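Local coordinates for ORF59 (Human herpesvirus 8, PDB 3HSL), which acts as the accessory subunit of the viral DNA polymerase, raising its processivity during lytic replication, probably as a sliding clamp, at residues Val53-Ser56 against Val62-Leu65; Ile258-Leu263 against Leu282-Val287; Gly64-Asn69 against Pro157-Met162; Phe86-Thr91 against Phe97-Glu102; Gln41-Gly44 against Pro49-Ser52. All blocks are in the same frame, centred on the assembly; numbering follows the deposited sequence.

Contact 1: residues Val53-Ser56 against Val62-Leu65; sequences VLSS and VLGL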
# COMPACT_ATOMS: atom_id res chain seq x y z
N VAL A 53 -6.59 8.89 -16.31
CA VAL A 53 -6.57 9.12 -14.87
C VAL A 53 -6.32 10.58 -14.61
O VAL A 53 -5.42 11.18 -15.22
CB VAL A 53 -5.39 8.43 -14.20
CG1 VAL A 53 -5.61 8.45 -12.69
CG2 VAL A 53 -5.24 7.01 -14.67
N LEU A 54 -7.10 11.15 -13.71
CA LEU A 54 -6.95 12.55 -13.32
C LEU A 54 -6.77 12.67 -11.78
O LEU A 54 -7.06 11.73 -11.05
CB LEU A 54 -8.15 13.39 -13.81
CG LEU A 54 -8.33 13.75 -15.31
CD1 LEU A 54 -8.18 12.59 -16.33
CD2 LEU A 54 -9.66 14.51 -15.55
N SER A 55 -6.29 13.80 -11.29
CA SER A 55 -6.13 14.03 -9.87
C SER A 55 -5.58 15.42 -9.68
O SER A 55 -4.84 15.92 -10.52
CB SER A 55 -5.17 13.03 -9.20
OG SER A 55 -3.83 13.23 -9.63
N SER A 56 -5.96 16.06 -8.58
CA SER A 56 -5.47 17.39 -8.29
C SER A 56 -3.98 17.30 -7.98
O SER A 56 -3.47 16.22 -7.69
CB SER A 56 -6.23 17.96 -7.10
OG SER A 56 -6.10 17.07 -6.03
N VAL A 62 -4.25 20.29 -12.05
CA VAL A 62 -4.95 19.05 -12.40
C VAL A 62 -4.15 18.16 -13.33
O VAL A 62 -3.90 18.51 -14.48
CB VAL A 62 -6.33 19.29 -13.05
CG1 VAL A 62 -7.01 17.95 -13.25
CG2 VAL A 62 -7.23 20.17 -12.18
N LEU A 63 -3.74 17.01 -12.83
CA LEU A 63 -3.00 16.08 -13.66
C LEU A 63 -3.93 15.24 -14.51
O LEU A 63 -5.04 14.91 -14.09
CB LEU A 63 -2.07 15.21 -12.81
CG LEU A 63 -1.27 14.12 -13.53
CD1 LEU A 63 0.06 13.85 -12.88
CD2 LEU A 63 -2.11 12.84 -13.69
N GLY A 64 -3.47 14.90 -15.71
CA GLY A 64 -4.22 14.08 -16.61
C GLY A 64 -3.34 13.18 -17.46
O GLY A 64 -2.58 13.65 -18.33
N LEU A 65 -3.45 11.87 -17.21
CA LEU A 65 -2.77 10.86 -18.00
C LEU A 65 -3.87 10.30 -18.89
O LEU A 65 -4.91 9.90 -18.37
CB LEU A 65 -2.24 9.75 -17.11
CG LEU A 65 -1.77 8.47 -17.82
CD1 LEU A 65 -0.67 8.73 -18.84
CD2 LEU A 65 -1.32 7.44 -16.80
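The amide of Leu63 donates to Ser55 O, N to O 2.8 Å with an N-H...O angle of 155°. The return bond of this pair, from Ser55 N to Leu63 O, is looser at 3.3 Å. Leu63 O is also approached by the CA of Leu54 at 3.1 Å, a CA-H...O contact. One pair further on, Leu65 N reaches Val53 O at 2.9 Å. The paired bond from Val53 N to Leu65 O is less surely placed. These bonds alternate with non-hydrogen-bonded pairs, Leu54 with Gly64 and Ser56 with Val62, and the strand axes run 167° apart, as expected for an antiparallel beta hairpin built from strands 49-56 and 61-67. The side chains of Val53, Ser55, Leu63 and Leu65 rise on the face covered by helix 18-35. There Leu63 CB passes 4.1 Å from Ser55 OG; that hydroxyl is bonded to Ala34 O of the helix. Leu54 and Val62 project from the other face, where Leu54 packs on Ile155. Leu54 CD1 comes to 4.2 Å from the CA of Gly64, its partner across the hairpin.

Contact 2: residues Ile258-Leu263 against Leu282-Val287; sequences IAALRL and LEVEGV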
# COMPACT_ATOMS: atom_id res chain seq x y z
N ILE A 258 5.91 22.99 -9.04
CA ILE A 258 6.97 22.04 -8.72
C ILE A 258 6.52 20.63 -9.15
O ILE A 258 7.14 20.00 -10.00
CB ILE A 258 7.25 21.99 -7.18
CG1 ILE A 258 7.50 23.38 -6.56
CG2 ILE A 258 8.39 21.01 -6.86
CD1 ILE A 258 8.83 24.05 -6.90
N ALA A 259 5.44 20.15 -8.56
CA ALA A 259 4.90 18.83 -8.86
C ALA A 259 4.64 18.68 -10.37
O ALA A 259 4.96 17.65 -10.97
CB ALA A 259 3.64 18.61 -8.08
N ALA A 260 4.05 19.70 -10.97
CA ALA A 260 3.76 19.64 -12.39
C ALA A 260 5.05 19.34 -13.14
O ALA A 260 5.12 18.36 -13.88
CB ALA A 260 3.12 20.91 -12.86
N LEU A 261 6.08 20.17 -12.94
CA LEU A 261 7.38 20.00 -13.61
C LEU A 261 8.09 18.69 -13.26
O LEU A 261 8.89 18.19 -14.03
CB LEU A 261 8.31 21.15 -13.29
CG LEU A 261 7.98 22.56 -13.79
CD1 LEU A 261 8.99 23.50 -13.19
CD2 LEU A 261 7.93 22.66 -15.34
N ARG A 262 7.79 18.15 -12.09
CA ARG A 262 8.42 16.93 -11.64
C ARG A 262 7.68 15.71 -12.19
O ARG A 262 8.32 14.72 -12.54
CB ARG A 262 8.57 17.00 -10.12
CG ARG A 262 9.27 15.84 -9.44
CD ARG A 262 10.20 16.41 -8.31
NE ARG A 262 9.53 17.14 -7.22
CZ ARG A 262 9.41 16.71 -5.96
NH1 ARG A 262 9.92 15.52 -5.59
NH2 ARG A 262 8.79 17.47 -5.07
N LEU A 263 6.36 15.80 -12.28
CA LEU A 263 5.49 14.74 -12.80
C LEU A 263 5.60 14.54 -14.32
O LEU A 263 5.49 13.42 -14.81
CB LEU A 263 4.02 15.00 -12.40
CG LEU A 263 3.62 14.79 -10.92
CD1 LEU A 263 2.32 15.51 -10.46
CD2 LEU A 263 3.60 13.30 -10.51
N LEU A 282 -2.27 27.88 -17.69
CA LEU A 282 -0.89 27.51 -17.97
C LEU A 282 -0.79 25.97 -17.88
O LEU A 282 -1.04 25.39 -16.82
CB LEU A 282 0.10 28.19 -16.99
CG LEU A 282 1.59 27.78 -17.08
CD1 LEU A 282 2.18 27.98 -18.47
CD2 LEU A 282 2.48 28.46 -16.04
N GLU A 283 -0.43 25.32 -18.98
CA GLU A 283 -0.33 23.87 -19.01
C GLU A 283 1.10 23.38 -19.03
O GLU A 283 1.92 23.83 -19.83
CB GLU A 283 -1.10 23.31 -20.21
CG GLU A 283 -1.12 21.79 -20.32
CD GLU A 283 -1.97 21.24 -21.49
OE1 GLU A 283 -2.24 21.95 -22.48
OE2 GLU A 283 -2.37 20.05 -21.42
N VAL A 284 1.41 22.46 -18.14
CA VAL A 284 2.73 21.85 -18.08
C VAL A 284 2.52 20.54 -18.81
O VAL A 284 1.76 19.70 -18.33
CB VAL A 284 3.16 21.59 -16.64
CG1 VAL A 284 4.41 20.74 -16.60
CG2 VAL A 284 3.37 22.92 -15.91
N GLU A 285 3.17 20.36 -19.96
CA GLU A 285 2.98 19.14 -20.73
C GLU A 285 4.22 18.30 -20.95
O GLU A 285 5.29 18.82 -21.27
CB GLU A 285 2.35 19.44 -22.10
CG GLU A 285 2.11 18.19 -22.91
CD GLU A 285 1.38 18.42 -24.21
OE1 GLU A 285 0.79 17.46 -24.73
OE2 GLU A 285 1.39 19.56 -24.72
N GLY A 286 4.05 17.00 -20.78
CA GLY A 286 5.12 16.06 -20.99
C GLY A 286 5.28 16.02 -22.49
O GLY A 286 4.37 15.60 -23.21
N VAL A 287 6.44 16.45 -22.97
CA VAL A 287 6.73 16.46 -24.39
C VAL A 287 7.50 15.17 -24.60
O VAL A 287 8.51 14.96 -23.94
CB VAL A 287 7.53 17.73 -24.79
CG1 VAL A 287 7.95 17.69 -26.23
CG2 VAL A 287 6.70 18.97 -24.54
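Val284 is the strand residue that meets Ala260 and Leu261 of helix 254-263, and the residues before and after it explain why the footprint is small. Leu282 starts the segment on the same face as Val284, but it lies past the helix and packs against Trp276 and Leu302. Glu283 turns to the opposite face, where its carboxylate is hydrogen-bonded to His277 and Ser299. At Val284 the chain comes nearest the helix, its CA standing 6.2 Å from the CA of Ala260. The valine divides its branches between two targets. CG2, beside the backbone N, rests on the methyl of Ala260 at 3.7 Å from CB. CG1, opposite the backbone N (chi1 170°), lies 3.7 Å from Ala260 O and 4.1 Å from Leu261 N, over the peptide linking the two helix residues. Leu261 reaches the same methyl from another direction: its CB leaves the helix pointing away from the strand, yet the extended arm (chi2 174°) brings CD2 to 4.2 Å from Val284 CG1. The contact is van der Waals packing without hydrogen bonds between the segments, and buries 122 Å² in all. Glu285 faces away again, with OE2 bonded to Trp230, and the backbone of Gly286 pairs with Leu298. The helix thus lies on the face of a sheet in which strand 282-288 runs between strands 270-276 and 296-302: Ala260 also touches Val300, while Leu261 reaches back to Leu185 of helix 175-186.

Contact 3: residues Gly64-Asn69 against Pro157-Met162; sequences GLRIKN and PFHDRM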
# COMPACT_ATOMS: atom_id res chain seq x y z
N GLY A 64 -3.47 14.90 -15.71
CA GLY A 64 -4.22 14.08 -16.61
C GLY A 64 -3.34 13.18 -17.46
O GLY A 64 -2.58 13.65 -18.33
N LEU A 65 -3.45 11.87 -17.21
CA LEU A 65 -2.77 10.86 -18.00
C LEU A 65 -3.87 10.30 -18.89
O LEU A 65 -4.91 9.90 -18.37
CB LEU A 65 -2.24 9.75 -17.11
CG LEU A 65 -1.77 8.47 -17.82
CD1 LEU A 65 -0.67 8.73 -18.84
CD2 LEU A 65 -1.32 7.44 -16.80
N ARG A 66 -3.69 10.24 -20.21
CA ARG A 66 -4.77 9.73 -21.08
C ARG A 66 -4.20 8.73 -22.06
O ARG A 66 -3.24 9.01 -22.77
CB ARG A 66 -5.38 10.90 -21.81
CG ARG A 66 -5.45 12.05 -20.86
CD ARG A 66 -5.27 13.25 -21.67
NE ARG A 66 -4.31 14.07 -20.98
CZ ARG A 66 -3.69 15.09 -21.54
NH1 ARG A 66 -3.94 15.42 -22.80
NH2 ARG A 66 -2.82 15.78 -20.82
N ILE A 67 -4.81 7.57 -22.10
CA ILE A 67 -4.33 6.49 -22.93
C ILE A 67 -5.39 6.05 -23.95
O ILE A 67 -6.45 5.51 -23.60
CB ILE A 67 -3.89 5.35 -21.98
CG1 ILE A 67 -2.94 5.94 -20.90
CG2 ILE A 67 -3.28 4.16 -22.76
CD1 ILE A 67 -2.78 5.10 -19.63
N LYS A 68 -5.08 6.29 -25.23
CA LYS A 68 -5.95 5.93 -26.33
C LYS A 68 -5.67 4.48 -26.72
O LYS A 68 -4.62 3.94 -26.37
CB LYS A 68 -5.71 6.88 -27.52
N ASN A 69 -6.62 3.86 -27.43
CA ASN A 69 -6.52 2.48 -27.93
C ASN A 69 -6.09 1.38 -26.97
O ASN A 69 -5.45 0.42 -27.39
CB ASN A 69 -5.61 2.45 -29.15
CG ASN A 69 -6.19 3.19 -30.32
OD1 ASN A 69 -7.27 2.84 -30.83
ND2 ASN A 69 -5.48 4.22 -30.77
N PRO A 157 -13.80 14.65 -19.17
CA PRO A 157 -12.60 14.28 -19.86
C PRO A 157 -12.37 15.52 -20.71
O PRO A 157 -12.98 15.68 -21.78
CB PRO A 157 -13.03 13.09 -20.71
CG PRO A 157 -14.48 12.81 -20.32
CD PRO A 157 -14.99 14.09 -19.81
N PHE A 158 -11.50 16.39 -20.25
CA PHE A 158 -11.23 17.64 -20.96
C PHE A 158 -9.77 17.82 -21.44
O PHE A 158 -9.25 18.96 -21.50
CB PHE A 158 -11.79 18.87 -20.17
CG PHE A 158 -11.57 18.80 -18.66
CD1 PHE A 158 -10.30 18.86 -18.09
CD2 PHE A 158 -12.67 18.69 -17.80
CE1 PHE A 158 -10.13 18.80 -16.70
CE2 PHE A 158 -12.51 18.63 -16.40
CZ PHE A 158 -11.24 18.68 -15.86
N HIS A 159 -9.13 16.70 -21.78
CA HIS A 159 -7.72 16.75 -22.21
C HIS A 159 -7.35 16.55 -23.71
O HIS A 159 -6.86 17.50 -24.35
CB HIS A 159 -6.89 15.86 -21.29
CG HIS A 159 -6.78 16.38 -19.89
ND1 HIS A 159 -5.67 17.06 -19.44
CD2 HIS A 159 -7.63 16.30 -18.84
CE1 HIS A 159 -5.84 17.39 -18.17
NE2 HIS A 159 -7.03 16.94 -17.79
N ASP A 160 -7.58 15.36 -24.28
CA ASP A 160 -7.29 15.09 -25.70
C ASP A 160 -8.21 15.90 -26.60
O ASP A 160 -8.97 15.35 -27.41
CB ASP A 160 -7.36 13.60 -26.05
CG ASP A 160 -6.26 12.80 -25.40
OD1 ASP A 160 -6.04 11.64 -25.81
OD2 ASP A 160 -5.62 13.33 -24.46
N ARG A 161 -8.11 17.21 -26.44
CA ARG A 161 -8.91 18.15 -27.20
C ARG A 161 -8.16 19.41 -27.62
O ARG A 161 -6.93 19.50 -27.48
CB ARG A 161 -10.22 18.46 -26.46
CG ARG A 161 -10.12 18.76 -24.96
CD ARG A 161 -11.49 19.22 -24.49
NE ARG A 161 -12.51 18.27 -24.91
CZ ARG A 161 -13.82 18.43 -24.76
NH1 ARG A 161 -14.31 19.53 -24.20
NH2 ARG A 161 -14.65 17.49 -25.19
N MET A 162 -8.92 20.38 -28.15
CA MET A 162 -8.43 21.68 -28.63
C MET A 162 -7.22 21.61 -29.60
O MET A 162 -6.25 22.37 -29.47
CB MET A 162 -8.21 22.69 -27.48
CG MET A 162 -7.04 22.41 -26.51
SD MET A 162 -6.96 23.59 -25.13
CE MET A 162 -6.98 25.17 -25.99
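The guanidinium of Arg66 has His159 over one face, ND1 standing 3.3 Å above its plane and offset toward the rim, while Asp160 OD2 and the Gly64 carbonyl carbon lie at its edge. Here the long loop between strands 143-149 and 169-172 packs against strand 61-67. In a protein related to the DNA clamps, this loop is probably the connector between two clamp-like domains. Because the imidazole and guanidinium planes are inclined by 42°, the two groups overlap at a slant and do not form a parallel stack. The His159 ring has its own cover: the CA of Gly64 sits over one face, 4.2 Å from the centroid and 20° off the normal, a CH-pi contact that depends on the absence of a side chain at this strand position. Asp160, the centre of an inverse gamma turn, sends its carboxylate past the arginine side chain in the opposite direction. The salt bridge from Arg66 NH1 to Asp160 OD2, 3.2 Å, is nearly straight at NH1 (165°), but OD2 is less surely placed, which leaves the bond doubtful. Outside the pair, Asp160 and Arg66 both pack on Lys297 of the adjoining strand. The chain of Arg66, bent at chi2 and chi3, turns back on its own strand, so that NE at 3.2 Å and NH2 at 3.3 Å both donate to Gly64 O, reaching it from the same face of the carbonyl plane.

Contact 4: residues Phe86-Thr91 against Phe97-Glu102; sequences FSFRNT and FTHTRE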
# COMPACT_ATOMS: atom_id res chain seq x y z
N PHE A 86 -17.57 7.47 -18.37
CA PHE A 86 -17.70 6.90 -17.02
C PHE A 86 -16.56 7.41 -16.17
O PHE A 86 -15.39 7.22 -16.51
CB PHE A 86 -17.75 5.38 -17.08
CG PHE A 86 -18.89 4.85 -17.88
CD1 PHE A 86 -20.18 4.85 -17.34
CD2 PHE A 86 -18.69 4.36 -19.16
CE1 PHE A 86 -21.28 4.36 -18.07
CE2 PHE A 86 -19.78 3.86 -19.90
CZ PHE A 86 -21.07 3.86 -19.35
N SER A 87 -16.90 8.06 -15.06
CA SER A 87 -15.91 8.68 -14.18
C SER A 87 -16.03 8.30 -12.69
O SER A 87 -16.97 8.71 -12.01
CB SER A 87 -16.04 10.19 -14.39
OG SER A 87 -15.09 10.89 -13.65
N PHE A 88 -15.06 7.52 -12.20
CA PHE A 88 -15.04 7.02 -10.81
C PHE A 88 -13.68 7.20 -10.15
O PHE A 88 -12.68 7.48 -10.82
CB PHE A 88 -15.43 5.55 -10.80
CG PHE A 88 -14.64 4.72 -11.76
CD1 PHE A 88 -13.55 3.99 -11.32
CD2 PHE A 88 -14.99 4.68 -13.11
CE1 PHE A 88 -12.80 3.21 -12.23
CE2 PHE A 88 -14.26 3.91 -14.03
CZ PHE A 88 -13.16 3.17 -13.58
N ARG A 89 -13.62 7.04 -8.83
CA ARG A 89 -12.36 7.24 -8.12
C ARG A 89 -11.51 5.98 -8.24
O ARG A 89 -12.09 4.90 -8.14
CB ARG A 89 -12.64 7.67 -6.68
CG ARG A 89 -13.61 6.77 -5.95
CD ARG A 89 -14.00 7.23 -4.54
NE ARG A 89 -14.75 8.49 -4.51
CZ ARG A 89 -15.42 8.96 -3.44
NH1 ARG A 89 -15.45 8.28 -2.30
NH2 ARG A 89 -16.07 10.12 -3.51
N ASN A 90 -10.18 6.07 -8.45
CA ASN A 90 -9.48 4.77 -8.51
C ASN A 90 -9.30 4.07 -7.19
O ASN A 90 -9.11 2.86 -7.17
CB ASN A 90 -8.25 4.59 -9.46
CG ASN A 90 -7.11 5.46 -9.13
OD1 ASN A 90 -7.30 6.49 -8.50
ND2 ASN A 90 -5.91 5.08 -9.53
N THR A 91 -9.38 4.81 -6.11
CA THR A 91 -9.32 4.19 -4.79
C THR A 91 -10.66 4.48 -4.08
O THR A 91 -10.85 5.54 -3.50
CB THR A 91 -8.13 4.66 -3.91
OG1 THR A 91 -6.89 4.51 -4.62
CG2 THR A 91 -8.10 3.84 -2.62
N PHE A 97 -8.00 -1.01 -2.89
CA PHE A 97 -8.14 -1.30 -4.30
C PHE A 97 -7.91 -0.01 -5.08
O PHE A 97 -8.64 0.97 -4.92
CB PHE A 97 -9.43 -1.99 -4.70
CG PHE A 97 -9.38 -2.49 -6.13
CD1 PHE A 97 -8.86 -3.76 -6.42
CD2 PHE A 97 -9.83 -1.70 -7.18
CE1 PHE A 97 -8.81 -4.22 -7.74
CE2 PHE A 97 -9.78 -2.15 -8.49
CZ PHE A 97 -9.27 -3.41 -8.77
N THR A 98 -6.89 -0.03 -5.92
CA THR A 98 -6.54 1.11 -6.73
C THR A 98 -6.56 0.61 -8.17
O THR A 98 -5.67 -0.12 -8.62
CB THR A 98 -5.19 1.68 -6.29
OG1 THR A 98 -5.30 2.11 -4.93
CG2 THR A 98 -4.78 2.85 -7.13
N HIS A 99 -7.60 1.02 -8.89
CA HIS A 99 -7.73 0.56 -10.26
C HIS A 99 -6.42 0.56 -11.05
O HIS A 99 -5.94 -0.52 -11.46
CB HIS A 99 -8.84 1.31 -10.98
CG HIS A 99 -10.21 1.00 -10.47
ND1 HIS A 99 -10.72 1.58 -9.33
CD2 HIS A 99 -11.17 0.18 -10.95
CE1 HIS A 99 -11.95 1.12 -9.13
NE2 HIS A 99 -12.24 0.27 -10.09
N THR A 100 -5.83 1.74 -11.26
CA THR A 100 -4.60 1.84 -12.03
C THR A 100 -3.45 1.02 -11.45
O THR A 100 -2.59 0.53 -12.21
CB THR A 100 -4.12 3.31 -12.19
OG1 THR A 100 -3.80 3.88 -10.91
CG2 THR A 100 -5.19 4.17 -12.93
N ARG A 101 -3.42 0.84 -10.14
CA ARG A 101 -2.33 0.08 -9.54
C ARG A 101 -2.39 -1.35 -10.05
O ARG A 101 -1.37 -1.93 -10.42
CB ARG A 101 -2.45 0.01 -8.04
CG ARG A 101 -1.20 -0.50 -7.40
CD ARG A 101 -1.50 -1.33 -6.21
NE ARG A 101 -0.28 -1.73 -5.54
CZ ARG A 101 -0.11 -2.91 -4.94
NH1 ARG A 101 -1.09 -3.79 -4.95
NH2 ARG A 101 1.04 -3.21 -4.34
N GLU A 102 -3.60 -1.90 -10.07
CA GLU A 102 -3.86 -3.26 -10.52
C GLU A 102 -3.93 -3.37 -12.04
O GLU A 102 -3.57 -4.40 -12.59
CB GLU A 102 -5.18 -3.77 -9.93
CG GLU A 102 -5.27 -3.63 -8.41
CD GLU A 102 -4.16 -4.36 -7.69
OE1 GLU A 102 -3.87 -5.52 -8.08
OE2 GLU A 102 -3.59 -3.78 -6.74
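Phe88 points the edge of its ring at the face of His99, with centroids 4.9 Å apart and planes at 62°, an edge-to-face pair. The contact closes the loop that leads from the end of strand 83-89 into the short helix 99-103. Phe88 CE1 stands 3.6 Å above the centre of the imidazole plane, and Phe97 CE2 covers the opposite face, so the histidine is sandwiched between two phenylalanines. Phe88 reaches it because its CG lies between the backbone N and carbonyl carbon (chi1 52°). The rotation of the imidazole is fixed at its edge by ND1, which donates to Asn90 O at 3.0 Å. Beyond the loop, the second subunit comes close: its Gly96 packs on Arg101 and Glu102 of the helix. The threonine hydroxyls form another link, Thr98 OG1 donating to Thr91 OG1 at 2.9 Å, and Thr91 OG1 is bonded in turn to Lys36 O. Thr98 occupies the N-cap position, but its side chain makes no capping bond. The backbone carbonyl oxygen of Asn90, O, is gripped twice by His99: His99 N, at 2.9 Å, and His99 ND1 approach it from opposite faces of its carbonyl plane.

Contact 5: residues Gln41-Gly44 against Pro49-Ser52; sequences QVHG and PTLS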
# COMPACT_ATOMS: atom_id res chain seq x y z
N GLN A 41 -11.22 7.35 -15.69
CA GLN A 41 -12.27 7.59 -16.67
C GLN A 41 -12.15 6.73 -17.91
O GLN A 41 -11.04 6.40 -18.37
CB GLN A 41 -12.22 9.04 -17.15
CG GLN A 41 -12.42 10.08 -16.09
CD GLN A 41 -12.25 11.49 -16.61
OE1 GLN A 41 -11.40 11.76 -17.46
NE2 GLN A 41 -13.06 12.40 -16.09
N VAL A 42 -13.33 6.39 -18.44
CA VAL A 42 -13.49 5.63 -19.67
C VAL A 42 -14.40 6.51 -20.51
O VAL A 42 -15.58 6.67 -20.19
CB VAL A 42 -14.05 4.23 -19.45
CG1 VAL A 42 -14.40 3.59 -20.79
CG2 VAL A 42 -13.03 3.38 -18.68
N HIS A 43 -13.86 7.08 -21.58
CA HIS A 43 -14.62 8.02 -22.39
C HIS A 43 -14.20 8.08 -23.85
O HIS A 43 -13.12 7.60 -24.21
CB HIS A 43 -14.30 9.38 -21.81
CG HIS A 43 -12.83 9.64 -21.79
ND1 HIS A 43 -12.20 10.36 -22.77
CD2 HIS A 43 -11.87 9.27 -20.91
CE1 HIS A 43 -10.90 10.43 -22.50
NE2 HIS A 43 -10.68 9.77 -21.37
N GLY A 44 -15.06 8.66 -24.68
CA GLY A 44 -14.80 8.79 -26.10
C GLY A 44 -15.76 7.91 -26.85
O GLY A 44 -16.85 7.61 -26.35
N PRO A 49 -12.73 3.58 -26.81
CA PRO A 49 -12.69 4.61 -25.80
C PRO A 49 -11.31 4.79 -25.19
O PRO A 49 -10.46 3.90 -25.26
CB PRO A 49 -13.65 4.10 -24.74
CG PRO A 49 -13.54 2.60 -24.83
CD PRO A 49 -13.18 2.28 -26.26
N THR A 50 -11.10 5.94 -24.57
CA THR A 50 -9.86 6.28 -23.94
C THR A 50 -9.92 5.99 -22.47
O THR A 50 -10.96 6.13 -21.82
CB THR A 50 -9.54 7.75 -24.16
OG1 THR A 50 -9.32 7.96 -25.56
CG2 THR A 50 -8.30 8.16 -23.42
N LEU A 51 -8.77 5.57 -21.95
CA LEU A 51 -8.60 5.28 -20.56
C LEU A 51 -7.72 6.40 -20.03
O LEU A 51 -6.61 6.64 -20.54
CB LEU A 51 -7.93 3.92 -20.36
CG LEU A 51 -7.60 3.59 -18.90
CD1 LEU A 51 -8.83 3.46 -17.99
CD2 LEU A 51 -6.71 2.34 -18.80
N SER A 52 -8.21 7.08 -19.01
CA SER A 52 -7.43 8.16 -18.43
C SER A 52 -7.60 8.31 -16.95
O SER A 52 -8.62 7.90 -16.40
CB SER A 52 -7.61 9.47 -19.20
OG SER A 52 -8.95 9.67 -19.53
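His43 leans across to Thr50 and Ser52, its CG set between the backbone N and the carbonyl carbon (chi1 56°), a rotamer that swings the ring over the neighbouring strand. Thr50 CB lies over one face of the imidazole, 3.8 Å from its centroid and 29° off the normal, a CH-pi contact. At the ring edge, NE2 is hydrogen-bonded to Ser52 OG; the modelled 2.5 Å is too short to be relied on, and either atom could be the donor. Ser52 takes a similar rotamer (chi1 43°), which brings OG to the imidazole edge. Gln41 stands on this face too, its extended chain carrying OE1 to 3.8 Å from Ser52 OG. Beneath these side chains runs the antiparallel hairpin of strands 39-43 and 49-56. Gln41 with Ser52 and His43 with Thr50 are its hydrogen-bonded pairs, and Gln41 N reaches Ser52 O at 2.8 Å. On the other face, Val42 and Pro49 lie side by side pointing the same way, with Val42 CG1 4.1 Å from Pro49 CB. The second branch, Val42 CG2, comes to 4.3 Å from Leu51 CD1. Val42, Pro49 and Leu51 all pack on Leu71 of strand 71-73.

Contacts 5 and 1 are successive hairpins sharing strand 49-56, with centres about 13 Å apart. Strand 61-67 carries on from contact 1 into contact 3, which shares Gly64 and Leu65 with it, and a probable hydrogen bond from Ile67 N to Leu51 O, 2.6 Å, ties contact 3 to contact 5. On the far flank, Phe86 N lies 2.8 Å from Val42 O, another probable bond, joining contact 4 to contact 5. Contact 2 meets the hairpin of contact 1 through the methyls Leu63 CD1 and Leu263 CD1, 3.7 Å apart. Contacts 2 and 4 do not touch, their centres about 22 Å apart; among the five, only contact 4 is reached by the second subunit.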